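Local coordinates for fructose-2,6-bisphosphatase TIGAR B (Danio rerio, PDB 3E9D), which probably hydrolyses fructose-2,6-bisphosphate, and also fructose-1,6-bisphosphate, lowering glycolytic flux in favour of the pentose phosphate pathway, at residues Ile220-Phe225 against Ile239-Asn245; Met1-Ala5 against Ala171-Val176; Leu46-Thr52 against Asn73-Thr79; Val54-Asn58 against Met81-Leu87; Ala41-Tyr45 against Arg246-Leu250. The contacts are given in a common frame with arbitrary orientation. Residue numbers count along the deposited sequence, not the author numbering.

Contact 1: Ile220-Phe225 against Ile239-Asn245; sequences ISRFIF and IQGVFIN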
# COMPACT_ATOMS: atom_id res chain seq x y z
N ILE A 220 -2.47 2.65 7.68
CA ILE A 220 -1.67 1.44 7.58
C ILE A 220 -2.56 0.22 7.35
O ILE A 220 -3.54 0.02 8.10
CB ILE A 220 -0.82 1.20 8.89
CG1 ILE A 220 0.01 2.45 9.24
CG2 ILE A 220 0.07 -0.01 8.71
CD1 ILE A 220 0.73 2.37 10.59
N SER A 221 -2.25 -0.56 6.31
CA SER A 221 -2.95 -1.82 6.03
C SER A 221 -1.97 -2.99 6.04
O SER A 221 -0.77 -2.81 5.86
CB SER A 221 -3.66 -1.78 4.65
OG SER A 221 -4.46 -0.60 4.54
N ARG A 222 -2.50 -4.21 6.22
CA ARG A 222 -1.64 -5.39 6.28
C ARG A 222 -2.32 -6.60 5.66
O ARG A 222 -3.47 -6.90 5.99
CB ARG A 222 -1.25 -5.73 7.74
CG ARG A 222 -0.16 -6.87 7.83
CD ARG A 222 0.16 -7.35 9.26
NE ARG A 222 0.84 -6.39 10.17
CZ ARG A 222 1.57 -5.39 9.74
NH1 ARG A 222 1.68 -5.27 8.44
NH2 ARG A 222 2.17 -4.52 10.56
N PHE A 223 -1.59 -7.27 4.76
CA PHE A 223 -2.00 -8.54 4.17
C PHE A 223 -0.87 -9.54 4.39
O PHE A 223 0.30 -9.16 4.42
CB PHE A 223 -2.27 -8.42 2.65
CG PHE A 223 -3.49 -7.60 2.31
CD1 PHE A 223 -4.69 -8.22 2.00
CD2 PHE A 223 -3.43 -6.20 2.29
CE1 PHE A 223 -5.84 -7.47 1.69
CE2 PHE A 223 -4.56 -5.43 1.97
CZ PHE A 223 -5.78 -6.08 1.67
N ILE A 224 -1.24 -10.81 4.55
CA ILE A 224 -0.29 -11.91 4.56
C ILE A 224 -0.48 -12.71 3.27
O ILE A 224 -1.61 -13.14 2.95
CB ILE A 224 -0.52 -12.85 5.78
CG1 ILE A 224 -0.73 -12.07 7.09
CG2 ILE A 224 0.64 -13.87 5.89
CD1 ILE A 224 0.41 -11.09 7.45
N PHE A 225 0.62 -12.92 2.55
CA PHE A 225 0.61 -13.67 1.28
C PHE A 225 1.28 -15.02 1.46
O PHE A 225 2.31 -15.14 2.13
CB PHE A 225 1.41 -12.92 0.22
CG PHE A 225 0.77 -11.64 -0.25
CD1 PHE A 225 0.06 -11.62 -1.45
CD2 PHE A 225 0.88 -10.47 0.49
CE1 PHE A 225 -0.52 -10.43 -1.92
CE2 PHE A 225 0.27 -9.28 0.05
CZ PHE A 225 -0.42 -9.26 -1.16
N ILE A 239 -4.22 -15.20 0.29
CA ILE A 239 -4.05 -13.80 0.68
C ILE A 239 -4.97 -13.58 1.89
O ILE A 239 -6.19 -13.84 1.82
CB ILE A 239 -4.40 -12.85 -0.49
CG1 ILE A 239 -3.55 -13.20 -1.73
CG2 ILE A 239 -4.24 -11.38 -0.07
CD1 ILE A 239 -3.97 -12.51 -3.01
N GLN A 240 -4.40 -13.15 3.00
CA GLN A 240 -5.17 -12.92 4.21
C GLN A 240 -5.12 -11.44 4.55
O GLN A 240 -4.04 -10.90 4.84
CB GLN A 240 -4.64 -13.75 5.39
CG GLN A 240 -5.25 -13.39 6.78
CD GLN A 240 -6.63 -13.99 7.02
OE1 GLN A 240 -6.83 -15.19 6.84
NE2 GLN A 240 -7.60 -13.16 7.42
N GLY A 241 -6.28 -10.78 4.53
CA GLY A 241 -6.37 -9.42 5.04
C GLY A 241 -6.25 -9.44 6.55
O GLY A 241 -6.80 -10.31 7.21
N VAL A 242 -5.51 -8.49 7.11
CA VAL A 242 -5.39 -8.40 8.59
C VAL A 242 -6.08 -7.14 9.10
O VAL A 242 -6.98 -7.22 9.93
CB VAL A 242 -3.91 -8.49 9.07
CG1 VAL A 242 -3.80 -8.48 10.60
CG2 VAL A 242 -3.22 -9.75 8.48
N PHE A 243 -5.67 -5.98 8.60
CA PHE A 243 -6.34 -4.71 8.91
C PHE A 243 -6.17 -3.75 7.73
O PHE A 243 -5.25 -3.92 6.91
CB PHE A 243 -5.87 -4.10 10.25
CG PHE A 243 -4.35 -3.92 10.38
CD1 PHE A 243 -3.72 -2.81 9.84
CD2 PHE A 243 -3.58 -4.86 11.08
CE1 PHE A 243 -2.33 -2.60 9.98
CE2 PHE A 243 -2.18 -4.69 11.24
CZ PHE A 243 -1.55 -3.56 10.69
N ILE A 244 -7.09 -2.79 7.63
CA ILE A 244 -7.13 -1.87 6.50
C ILE A 244 -7.29 -0.44 7.01
O ILE A 244 -8.15 -0.17 7.85
CB ILE A 244 -8.32 -2.16 5.52
CG1 ILE A 244 -8.34 -3.62 5.03
CG2 ILE A 244 -8.32 -1.17 4.31
CD1 ILE A 244 -7.26 -3.97 4.06
N ASN A 245 -6.45 0.45 6.50
CA ASN A 245 -6.50 1.90 6.79
C ASN A 245 -6.48 2.24 8.28
O ASN A 245 -7.17 3.16 8.74
CB ASN A 245 -7.70 2.54 6.11
CG ASN A 245 -7.64 2.44 4.60
OD1 ASN A 245 -6.58 2.14 4.03
ND2 ASN A 245 -8.76 2.71 3.94

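Contact 2: Met1-Ala5 against Ala171-Val176; sequences MLTFA and AQNVPV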
# COMPACT_ATOMS: atom_id res chain seq x y z
N MET A 1 4.72 -22.06 -0.56
CA MET A 1 6.09 -22.32 -0.03
C MET A 1 6.76 -21.12 0.66
O MET A 1 7.58 -21.32 1.54
CB MET A 1 7.00 -22.92 -1.10
CG MET A 1 7.10 -22.16 -2.39
SD MET A 1 8.20 -23.08 -3.53
CE MET A 1 7.03 -23.97 -4.51
N LEU A 2 6.41 -19.89 0.27
CA LEU A 2 6.83 -18.72 1.03
C LEU A 2 5.64 -17.95 1.58
O LEU A 2 4.69 -17.65 0.85
CB LEU A 2 7.72 -17.78 0.20
CG LEU A 2 8.17 -16.49 0.93
CD1 LEU A 2 9.15 -16.80 2.08
CD2 LEU A 2 8.78 -15.50 -0.05
N THR A 3 5.69 -17.65 2.87
CA THR A 3 4.69 -16.80 3.52
C THR A 3 5.38 -15.52 3.93
O THR A 3 6.43 -15.56 4.56
CB THR A 3 4.10 -17.47 4.77
OG1 THR A 3 3.36 -18.62 4.37
CG2 THR A 3 3.16 -16.50 5.54
N PHE A 4 4.79 -14.38 3.58
CA PHE A 4 5.34 -13.09 3.98
C PHE A 4 4.24 -12.07 4.25
O PHE A 4 3.14 -12.17 3.69
CB PHE A 4 6.36 -12.56 2.95
CG PHE A 4 5.76 -12.12 1.63
CD1 PHE A 4 5.34 -10.81 1.45
CD2 PHE A 4 5.63 -13.03 0.57
CE1 PHE A 4 4.76 -10.40 0.24
CE2 PHE A 4 5.08 -12.63 -0.66
CZ PHE A 4 4.64 -11.30 -0.83
N ALA A 5 4.52 -11.14 5.16
CA ALA A 5 3.62 -10.05 5.49
C ALA A 5 3.92 -8.86 4.60
O ALA A 5 5.08 -8.62 4.23
CB ALA A 5 3.78 -9.65 6.96
N ALA A 171 1.28 -10.80 12.09
CA ALA A 171 2.66 -11.02 11.65
C ALA A 171 3.55 -11.57 12.76
O ALA A 171 4.77 -11.66 12.59
CB ALA A 171 3.24 -9.72 11.05
N GLN A 172 2.93 -11.98 13.86
CA GLN A 172 3.67 -12.41 15.05
C GLN A 172 4.70 -13.51 14.73
O GLN A 172 5.83 -13.46 15.20
CB GLN A 172 2.74 -12.85 16.18
CG GLN A 172 1.82 -11.75 16.73
CD GLN A 172 0.45 -11.73 16.06
OE1 GLN A 172 0.27 -12.27 14.97
NE2 GLN A 172 -0.52 -11.08 16.71
N ASN A 173 4.32 -14.50 13.93
CA ASN A 173 5.28 -15.52 13.50
C ASN A 173 5.52 -15.50 11.99
O ASN A 173 5.67 -16.53 11.35
CB ASN A 173 4.85 -16.89 14.03
CG ASN A 173 4.70 -16.89 15.56
OD1 ASN A 173 5.69 -16.79 16.29
ND2 ASN A 173 3.45 -16.96 16.03
N VAL A 174 5.57 -14.30 11.42
CA VAL A 174 5.86 -14.14 10.00
C VAL A 174 7.12 -13.26 9.90
O VAL A 174 7.02 -12.04 9.84
CB VAL A 174 4.65 -13.55 9.23
CG1 VAL A 174 4.94 -13.46 7.73
CG2 VAL A 174 3.39 -14.40 9.48
N PRO A 175 8.31 -13.88 9.92
CA PRO A 175 9.56 -13.11 9.91
C PRO A 175 9.83 -12.36 8.60
O PRO A 175 10.46 -11.30 8.63
CB PRO A 175 10.65 -14.16 10.17
CG PRO A 175 10.03 -15.49 9.79
CD PRO A 175 8.56 -15.34 10.07
N VAL A 176 9.36 -12.88 7.47
CA VAL A 176 9.55 -12.19 6.19
C VAL A 176 8.46 -11.12 6.03
O VAL A 176 7.27 -11.41 6.07
CB VAL A 176 9.60 -13.18 4.99
CG1 VAL A 176 9.81 -12.41 3.69
CG2 VAL A 176 10.73 -14.20 5.17
O HOH W 1 7.82 -15.33 6.84

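Contact 3: Leu46-Thr52 against Asn73-Thr79; sequences LKDLHFT and NLHSSAT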
# COMPACT_ATOMS: atom_id res chain seq x y z
N LEU A 46 5.51 1.43 14.16
CA LEU A 46 6.06 0.25 13.50
C LEU A 46 7.50 -0.09 13.93
O LEU A 46 8.13 -0.95 13.32
CB LEU A 46 6.02 0.45 11.98
CG LEU A 46 4.65 0.72 11.34
CD1 LEU A 46 4.82 1.20 9.86
CD2 LEU A 46 3.72 -0.51 11.49
N LYS A 47 8.00 0.58 14.98
CA LYS A 47 9.43 0.56 15.32
C LYS A 47 9.98 -0.80 15.71
O LYS A 47 11.18 -1.04 15.55
CB LYS A 47 9.77 1.61 16.40
CG LYS A 47 9.34 1.25 17.83
CD LYS A 47 9.85 2.35 18.79
CE LYS A 47 9.44 2.18 20.25
NZ LYS A 47 8.72 0.94 20.59
N ASP A 48 9.11 -1.67 16.23
CA ASP A 48 9.53 -2.99 16.71
C ASP A 48 9.38 -4.09 15.66
O ASP A 48 9.56 -5.27 15.97
CB ASP A 48 8.77 -3.39 17.99
CG ASP A 48 8.94 -2.37 19.12
OD1 ASP A 48 10.09 -2.12 19.54
OD2 ASP A 48 7.93 -1.79 19.57
N LEU A 49 9.02 -3.70 14.43
CA LEU A 49 8.92 -4.68 13.34
C LEU A 49 10.19 -4.70 12.53
O LEU A 49 10.76 -3.65 12.24
CB LEU A 49 7.73 -4.36 12.42
CG LEU A 49 6.37 -4.46 13.11
CD1 LEU A 49 5.26 -3.73 12.33
CD2 LEU A 49 6.01 -5.92 13.38
N HIS A 50 10.64 -5.89 12.15
CA HIS A 50 11.73 -6.00 11.18
C HIS A 50 11.16 -6.09 9.77
O HIS A 50 10.53 -7.08 9.38
CB HIS A 50 12.61 -7.21 11.50
CG HIS A 50 13.78 -7.37 10.57
ND1 HIS A 50 14.34 -8.60 10.29
CD2 HIS A 50 14.49 -6.46 9.86
CE1 HIS A 50 15.35 -8.45 9.45
NE2 HIS A 50 15.46 -7.16 9.17
N PHE A 51 11.35 -5.02 9.01
CA PHE A 51 11.04 -5.05 7.59
C PHE A 51 12.26 -5.55 6.84
O PHE A 51 13.28 -4.89 6.80
CB PHE A 51 10.60 -3.67 7.11
CG PHE A 51 9.38 -3.15 7.82
CD1 PHE A 51 8.14 -3.77 7.64
CD2 PHE A 51 9.47 -2.05 8.67
CE1 PHE A 51 6.99 -3.29 8.29
CE2 PHE A 51 8.33 -1.55 9.34
CZ PHE A 51 7.09 -2.17 9.15
N THR A 52 12.16 -6.77 6.28
CA THR A 52 13.23 -7.37 5.49
C THR A 52 13.34 -6.72 4.13
O THR A 52 14.37 -6.78 3.47
CB THR A 52 12.98 -8.89 5.28
OG1 THR A 52 11.66 -9.08 4.75
CG2 THR A 52 13.09 -9.65 6.62
N ASN A 73 12.82 3.04 13.00
CA ASN A 73 12.75 1.60 13.21
C ASN A 73 13.97 1.06 13.95
O ASN A 73 15.10 1.48 13.69
CB ASN A 73 12.63 0.89 11.86
CG ASN A 73 12.22 -0.55 12.00
OD1 ASN A 73 13.08 -1.42 12.08
ND2 ASN A 73 10.92 -0.81 12.06
N LEU A 74 13.74 0.11 14.85
CA LEU A 74 14.82 -0.43 15.68
C LEU A 74 15.50 -1.67 15.09
O LEU A 74 16.48 -2.17 15.66
CB LEU A 74 14.28 -0.76 17.09
CG LEU A 74 13.66 0.40 17.88
CD1 LEU A 74 13.07 -0.09 19.20
CD2 LEU A 74 14.72 1.46 18.14
N HIS A 75 14.99 -2.18 13.96
CA HIS A 75 15.47 -3.47 13.41
C HIS A 75 15.91 -3.45 11.97
O HIS A 75 16.51 -4.41 11.50
CB HIS A 75 14.40 -4.56 13.56
CG HIS A 75 13.89 -4.70 14.95
ND1 HIS A 75 14.55 -5.46 15.90
CD2 HIS A 75 12.84 -4.14 15.58
CE1 HIS A 75 13.90 -5.37 17.05
NE2 HIS A 75 12.86 -4.58 16.88
N SER A 76 15.62 -2.38 11.24
CA SER A 76 15.67 -2.51 9.78
C SER A 76 16.71 -1.64 9.09
O SER A 76 16.61 -1.40 7.90
CB SER A 76 14.29 -2.28 9.18
OG SER A 76 13.30 -3.03 9.86
N SER A 77 17.74 -1.23 9.83
CA SER A 77 18.79 -0.35 9.30
C SER A 77 19.60 -0.93 8.12
O SER A 77 20.11 -0.18 7.30
CB SER A 77 19.74 0.09 10.42
OG SER A 77 20.32 -1.03 11.07
N ALA A 78 19.70 -2.25 8.05
CA ALA A 78 20.40 -2.92 6.94
C ALA A 78 19.51 -3.12 5.69
O ALA A 78 20.00 -3.52 4.64
CB ALA A 78 20.99 -4.26 7.41
N THR A 79 18.21 -2.84 5.81
CA THR A 79 17.28 -3.03 4.68
C THR A 79 17.38 -1.88 3.68
O THR A 79 17.22 -0.73 4.05
CB THR A 79 15.83 -3.17 5.18
OG1 THR A 79 15.74 -4.32 6.03
CG2 THR A 79 14.88 -3.34 4.00
O HOH W 2 11.89 -3.80 19.08
O HOH W 3 17.42 -5.71 7.79

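Contact 4: Val54-Asn58 against Met81-Leu87; sequences VFVSN and MILDPLL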
# COMPACT_ATOMS: atom_id res chain seq x y z
N VAL A 54 11.83 -3.20 1.66
CA VAL A 54 11.09 -1.95 1.63
C VAL A 54 10.97 -1.42 0.18
O VAL A 54 11.97 -1.29 -0.54
CB VAL A 54 11.75 -0.86 2.51
CG1 VAL A 54 10.96 0.46 2.40
CG2 VAL A 54 11.85 -1.30 3.97
N PHE A 55 9.75 -1.08 -0.21
CA PHE A 55 9.43 -0.61 -1.56
C PHE A 55 8.67 0.70 -1.45
O PHE A 55 7.72 0.82 -0.66
CB PHE A 55 8.61 -1.66 -2.31
CG PHE A 55 9.24 -3.02 -2.30
CD1 PHE A 55 10.28 -3.32 -3.16
CD2 PHE A 55 8.84 -3.98 -1.37
CE1 PHE A 55 10.91 -4.56 -3.12
CE2 PHE A 55 9.46 -5.24 -1.33
CZ PHE A 55 10.50 -5.53 -2.21
N VAL A 56 9.08 1.69 -2.24
CA VAL A 56 8.46 3.00 -2.17
C VAL A 56 8.27 3.52 -3.57
O VAL A 56 9.08 3.23 -4.46
CB VAL A 56 9.38 4.01 -1.42
CG1 VAL A 56 8.59 5.25 -1.02
CG2 VAL A 56 10.00 3.36 -0.17
N SER A 57 7.24 4.34 -3.77
CA SER A 57 7.13 5.03 -5.05
C SER A 57 8.31 6.01 -5.24
O SER A 57 9.03 6.34 -4.29
CB SER A 57 5.78 5.72 -5.20
OG SER A 57 5.82 7.07 -4.82
N ASN A 58 8.51 6.42 -6.49
CA ASN A 58 9.51 7.39 -6.89
C ASN A 58 9.19 8.84 -6.45
O ASN A 58 9.99 9.73 -6.69
CB ASN A 58 9.61 7.37 -8.44
CG ASN A 58 8.27 7.69 -9.10
OD1 ASN A 58 7.28 7.00 -8.88
ND2 ASN A 58 8.23 8.77 -9.90
N MET A 81 16.05 0.65 0.83
CA MET A 81 14.82 1.17 0.29
C MET A 81 14.87 1.04 -1.23
O MET A 81 15.76 1.60 -1.86
CB MET A 81 14.70 2.63 0.73
CG MET A 81 13.39 3.28 0.44
SD MET A 81 13.33 5.01 1.02
CE MET A 81 13.65 4.77 2.75
N ILE A 82 13.95 0.29 -1.83
CA ILE A 82 13.86 0.14 -3.29
C ILE A 82 12.79 1.08 -3.84
O ILE A 82 11.62 0.99 -3.47
CB ILE A 82 13.50 -1.33 -3.71
CG1 ILE A 82 14.46 -2.36 -3.10
CG2 ILE A 82 13.39 -1.49 -5.23
CD1 ILE A 82 15.86 -2.25 -3.57
N LEU A 83 13.20 1.99 -4.72
CA LEU A 83 12.24 2.88 -5.39
C LEU A 83 11.61 2.13 -6.55
O LEU A 83 12.33 1.57 -7.39
CB LEU A 83 12.95 4.14 -5.87
CG LEU A 83 13.19 5.30 -4.86
CD1 LEU A 83 13.49 4.85 -3.45
CD2 LEU A 83 14.28 6.23 -5.38
N ASP A 84 10.29 2.08 -6.60
CA ASP A 84 9.62 1.44 -7.72
C ASP A 84 8.54 2.36 -8.28
O ASP A 84 7.53 2.58 -7.63
CB ASP A 84 9.03 0.07 -7.34
CG ASP A 84 8.60 -0.76 -8.58
OD1 ASP A 84 8.37 -0.16 -9.67
OD2 ASP A 84 8.48 -2.01 -8.46
N PRO A 85 8.76 2.89 -9.50
CA PRO A 85 7.80 3.77 -10.14
C PRO A 85 6.41 3.14 -10.32
O PRO A 85 5.44 3.86 -10.48
CB PRO A 85 8.43 4.07 -11.50
CG PRO A 85 9.90 3.83 -11.29
CD PRO A 85 9.94 2.66 -10.37
N LEU A 86 6.31 1.80 -10.28
CA LEU A 86 5.00 1.17 -10.39
C LEU A 86 4.08 1.53 -9.21
O LEU A 86 2.85 1.42 -9.32
CB LEU A 86 5.11 -0.36 -10.54
CG LEU A 86 5.65 -0.94 -11.87
CD1 LEU A 86 6.01 -2.45 -11.70
CD2 LEU A 86 4.62 -0.74 -12.99
N LEU A 87 4.67 1.97 -8.10
CA LEU A 87 3.88 2.41 -6.93
C LEU A 87 3.40 3.88 -6.94
O LEU A 87 2.83 4.34 -5.93
CB LEU A 87 4.66 2.17 -5.63
CG LEU A 87 5.10 0.73 -5.35
CD1 LEU A 87 5.92 0.67 -4.05
CD2 LEU A 87 3.86 -0.20 -5.27

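Contact 5: Ala41-Tyr45 against Arg246-Leu250; sequences AAGRY and RKDHL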
# COMPACT_ATOMS: atom_id res chain seq x y z
N ALA A 41 5.07 9.44 13.72
CA ALA A 41 4.13 8.67 14.53
C ALA A 41 3.94 7.27 13.96
O ALA A 41 3.86 6.30 14.72
CB ALA A 41 2.75 9.42 14.65
N ALA A 42 3.87 7.15 12.63
CA ALA A 42 3.79 5.83 12.00
C ALA A 42 5.11 5.08 12.22
O ALA A 42 5.09 3.88 12.44
CB ALA A 42 3.46 5.93 10.48
N GLY A 43 6.23 5.79 12.16
CA GLY A 43 7.54 5.15 12.38
C GLY A 43 7.69 4.60 13.79
O GLY A 43 8.18 3.47 13.98
N ARG A 44 7.30 5.41 14.78
CA ARG A 44 7.21 4.95 16.18
C ARG A 44 6.26 3.74 16.35
O ARG A 44 6.56 2.81 17.06
CB ARG A 44 6.76 6.09 17.07
CG ARG A 44 7.82 7.17 17.24
CD ARG A 44 7.48 8.11 18.41
NE ARG A 44 6.26 8.88 18.14
CZ ARG A 44 6.22 10.02 17.47
NH1 ARG A 44 7.32 10.56 16.97
NH2 ARG A 44 5.06 10.63 17.32
N TYR A 45 5.12 3.77 15.68
CA TYR A 45 4.15 2.67 15.77
C TYR A 45 4.73 1.35 15.24
O TYR A 45 4.52 0.30 15.84
CB TYR A 45 2.86 3.06 15.07
CG TYR A 45 1.76 2.03 15.13
CD1 TYR A 45 0.98 1.89 16.29
CD2 TYR A 45 1.46 1.22 14.02
CE1 TYR A 45 -0.03 0.94 16.36
CE2 TYR A 45 0.45 0.27 14.08
CZ TYR A 45 -0.29 0.14 15.25
OH TYR A 45 -1.31 -0.77 15.31
N ARG A 246 -5.68 1.49 9.04
CA ARG A 246 -5.54 1.71 10.47
C ARG A 246 -4.79 3.04 10.75
O ARG A 246 -3.78 3.33 10.11
CB ARG A 246 -4.82 0.53 11.12
CG ARG A 246 -4.57 0.70 12.61
CD ARG A 246 -3.88 -0.50 13.22
NE ARG A 246 -4.74 -1.69 13.28
CZ ARG A 246 -4.37 -2.84 13.84
NH1 ARG A 246 -3.15 -2.95 14.40
NH2 ARG A 246 -5.21 -3.87 13.87
N LYS A 247 -5.27 3.81 11.71
CA LYS A 247 -4.68 5.10 12.01
C LYS A 247 -4.67 5.35 13.53
O LYS A 247 -4.79 6.49 13.98
CB LYS A 247 -5.42 6.21 11.24
CG LYS A 247 -6.94 6.21 11.46
CD LYS A 247 -7.62 7.49 10.98
CE LYS A 247 -6.90 8.75 11.51
NZ LYS A 247 -7.73 10.01 11.39
N ASP A 248 -4.48 4.27 14.30
CA ASP A 248 -4.39 4.35 15.76
C ASP A 248 -3.24 5.27 16.18
O ASP A 248 -3.36 6.02 17.17
CB ASP A 248 -4.18 2.96 16.37
CG ASP A 248 -5.37 2.02 16.13
OD1 ASP A 248 -6.45 2.51 15.78
OD2 ASP A 248 -5.22 0.78 16.29
N HIS A 249 -2.14 5.23 15.42
CA HIS A 249 -0.97 6.09 15.68
C HIS A 249 -1.27 7.59 15.52
O HIS A 249 -0.50 8.43 15.97
CB HIS A 249 0.19 5.72 14.77
CG HIS A 249 -0.10 5.95 13.31
ND1 HIS A 249 -0.84 5.07 12.56
CD2 HIS A 249 0.27 6.95 12.47
CE1 HIS A 249 -0.93 5.51 11.31
NE2 HIS A 249 -0.27 6.66 11.23
N LEU A 250 -2.36 7.94 14.85
CA LEU A 250 -2.74 9.34 14.76
C LEU A 250 -3.70 9.69 15.90
O LEU A 250 -3.99 10.87 16.10
CB LEU A 250 -3.31 9.68 13.38
CG LEU A 250 -2.41 9.41 12.15
CD1 LEU A 250 -3.12 9.81 10.89
CD2 LEU A 250 -1.06 10.14 12.26
O HOH W 4 -2.94 -0.27 17.29

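Contact 1: Ile220-Phe225 against Ile239-Asn245
A classic beta bulge interrupts this antiparallel hairpin: Val242 and Phe243 both sit opposite Arg222, so the register slips by one residue. Arg222 bonds to both, its N donating to Phe243 O (2.9 Å) and its O accepting from Val242 N (2.8 Å). Beyond the bulge regular pairing resumes, with Ile224 N to Gln240 O and Gln240 N to Ile224 O, each 2.8 Å. The Phe243 ring folds back over the partner strand and takes Arg222 CB against its face in a CH-pi contact, 3.8 Å from CB to the ring centroid; the guanidinium end of Arg222 reaches Ala167 O. On the face carrying Phe223, Phe225 and Ile239, Phe223 fills the space over Gly241, CD1 lying 3.7 Å from Gly241 CA, and its CZ meets Ile244 CD1 at 3.5 Å. Where the chain turns a corner, Asn245 N donates to Ser221 OG (3.0 Å). A serine hydroxyl, not a carbonyl, thus accepts this N-H, so the corner costs the buried hairpin no hydrogen bond there.

Contact 2: Met1-Ala5 against Ala171-Val176
The N-terminal strand of the histidine phosphatase alpha/beta fold, an inner strand of the mixed sheet, is met here by the loop that leads into its parallel neighbour, strand 177-182. That loop opens with a type I beta turn from Ala171 to Val174, closed by Val174 N donating to Ala171 O at 3.0 Å. Ala171 gives the first touch, its CB lying 4.1 Å from Ala5 CB. Gln172 and Asn173 carry the turn away from the strand, and Gln172 NE2 bonds instead to Val162 O. The chain then swings back at Val174, whose side chain points at the strand and lays CG1 against its backbone, 3.8 Å from Phe4 CA and 3.5 Å from Ala5 N. Pro175 faces away, and Val176 turns back to the strand: its CG1 packs on Phe4 CB at 3.5 Å, and its CG2 lies 4.3 Å from Leu2 CD1. Its carbonyl begins the parallel pairing that Ala5 continues with Ala178, for Ala5 N donates to Val176 O at 2.9 Å. Two residues earlier on the strand, at Thr3, a water stands in for a direct backbone bond, donating to Thr3 O at 2.7 Å and accepting from Val176 N at 3.0 Å.

Contact 3: Leu46-Thr52 against Asn73-Thr79
Thr79 OG1 donates to Phe51 O at 2.6 Å, the shortest of four direct hydrogen bonds joining these two loops. Ser76 OG accepts from Phe51 N (2.9 Å) and donates to Asn73 OD1 (2.8 Å). Asn73 works in both directions: OD1 accepts from His75 N at 2.8 Å in an Asx turn, while ND2 crosses to Leu49 O at 2.9 Å. Leu74 N donates to Lys47 O, also 2.9 Å. Farther out, one water links Asp48 OD1 with His75 NE2 and another links His50 NE2 with Thr79 OG1; Lys47 NZ turns to Asp48 OD2 in a 3.0 Å salt bridge. Packing is thinner, with His50 CB 3.8 Å from His75 CB, Leu74 CD1 3.6 Å from Asp48 OD1 and Thr79 CG2 3.5 Å from Thr52 O. The loops enter neighbouring parallel strands, 53-56 and 81-83. Without strand pairing of their own, they rely on side chains: three of the four direct bonds pair Asn73, Ser76 or Thr79 with a backbone group of 46-52.

Contact 4: Val54-Asn58 against Met81-Leu87
Strands 53-56 and 81-83 run parallel at the edge of the sheet, joined through helix 60-71 as a beta-alpha-beta unit. The backbone links them by Val54 O to Ile82 N (2.8 Å), Ile82 O to Val56 N (2.9 Å) and Val56 O to Asp84 N (2.7 Å). On one face, Val56 is t and sets CG2 3.4 Å from Met81 CG; Met81 is extended through chi1 and chi2 (both t), then bends at chi3 (m). Helix 60-71 covers this side. On the other face Phe55 is m, its CD1 resting 3.8 Å from Ile82 CB, and helix 125-146 packs against its ring. Asp84, with chi1 t, brings OD1 to Leu86 N (2.9 Å), an Asx turn leading into the 3-10 turn 85-87. That turn returns Leu87, whose m,t side chain places CD1 4.0 Å from Phe55 CB. Ser57 has an off-rotamer chi1 of 95°; its CB lies 3.7 Å from Leu87 CB, while OG hydrogen-bonds to His183 NE2 and Leu59 N. His183 is the inferred transition-state stabiliser, so the apolar pairing ends in a polar serine whose hydrogen bond is consistent with holding that histidine in place.

Contact 5: Ala41-Tyr45 against Arg246-Leu250
This is a surface contact between the last turn of helix 33-45 and the C-terminal tail that leaves the edge strand 233-246, tying an early helix to the end of the modelled chain. Tyr45, with chi1 t, reaches across from the helix, and its OH accepts a hydrogen bond from Arg246 NH1 at 3.0 Å. A water extends the link, accepting from Tyr45 OH at 2.6 Å and donating to Asp248 OD2 at 2.7 Å. The strongest partner of Arg246 lies elsewhere, a salt bridge from NH2 to Asp169 OD2; NH1 also donates to Leu166 O, and the guanidinium makes a cation-pi contact with Phe243. His249 packs against the helix: its CB is 3.8 Å from Tyr45 CB, its O is 3.6 Å from Ala41 CB, and Ala42 CB makes an off-centre CH-pi contact with its ring, 4.2 Å from the centroid. The small alanines let the imidazole come this close, while His249 NE2 is held by Thr218. A type I turn from Lys247 to Leu250, closed by Leu250 N to Lys247 O at 3.0 Å, presents His249 to the helix. Strand 220-230 adds Ile220, which touches both Tyr45 and His249.

How the contacts relate
Contacts 1, 2 and 4 belong to one mixed sheet. Contact 1 joins contact 2 through neighbouring strands, with Phe225 N 2.9 Å from Phe4 O, and runs straight into contact 5, where Ile220 O lies 2.8 Å from Arg246 N. Contact 3 precedes contact 4 on both chain segments; they touch where Thr79 CG2 meets Val54 CG2 at 3.7 Å. Thr52 CG2 of contact 3 also lies 3.7 Å from Pro175 O of contact 2. Contact 4 is nearest the catalytic centre, the Ser57 side chain being about 3 Å from that of His183 and 7 Å from that of Glu89. The side chains of Ile220 and Ala42 remain about 11 and 10 Å from that of phosphohistidine residue His11; that of Ile239 is about 8 Å from a bound potassium ion.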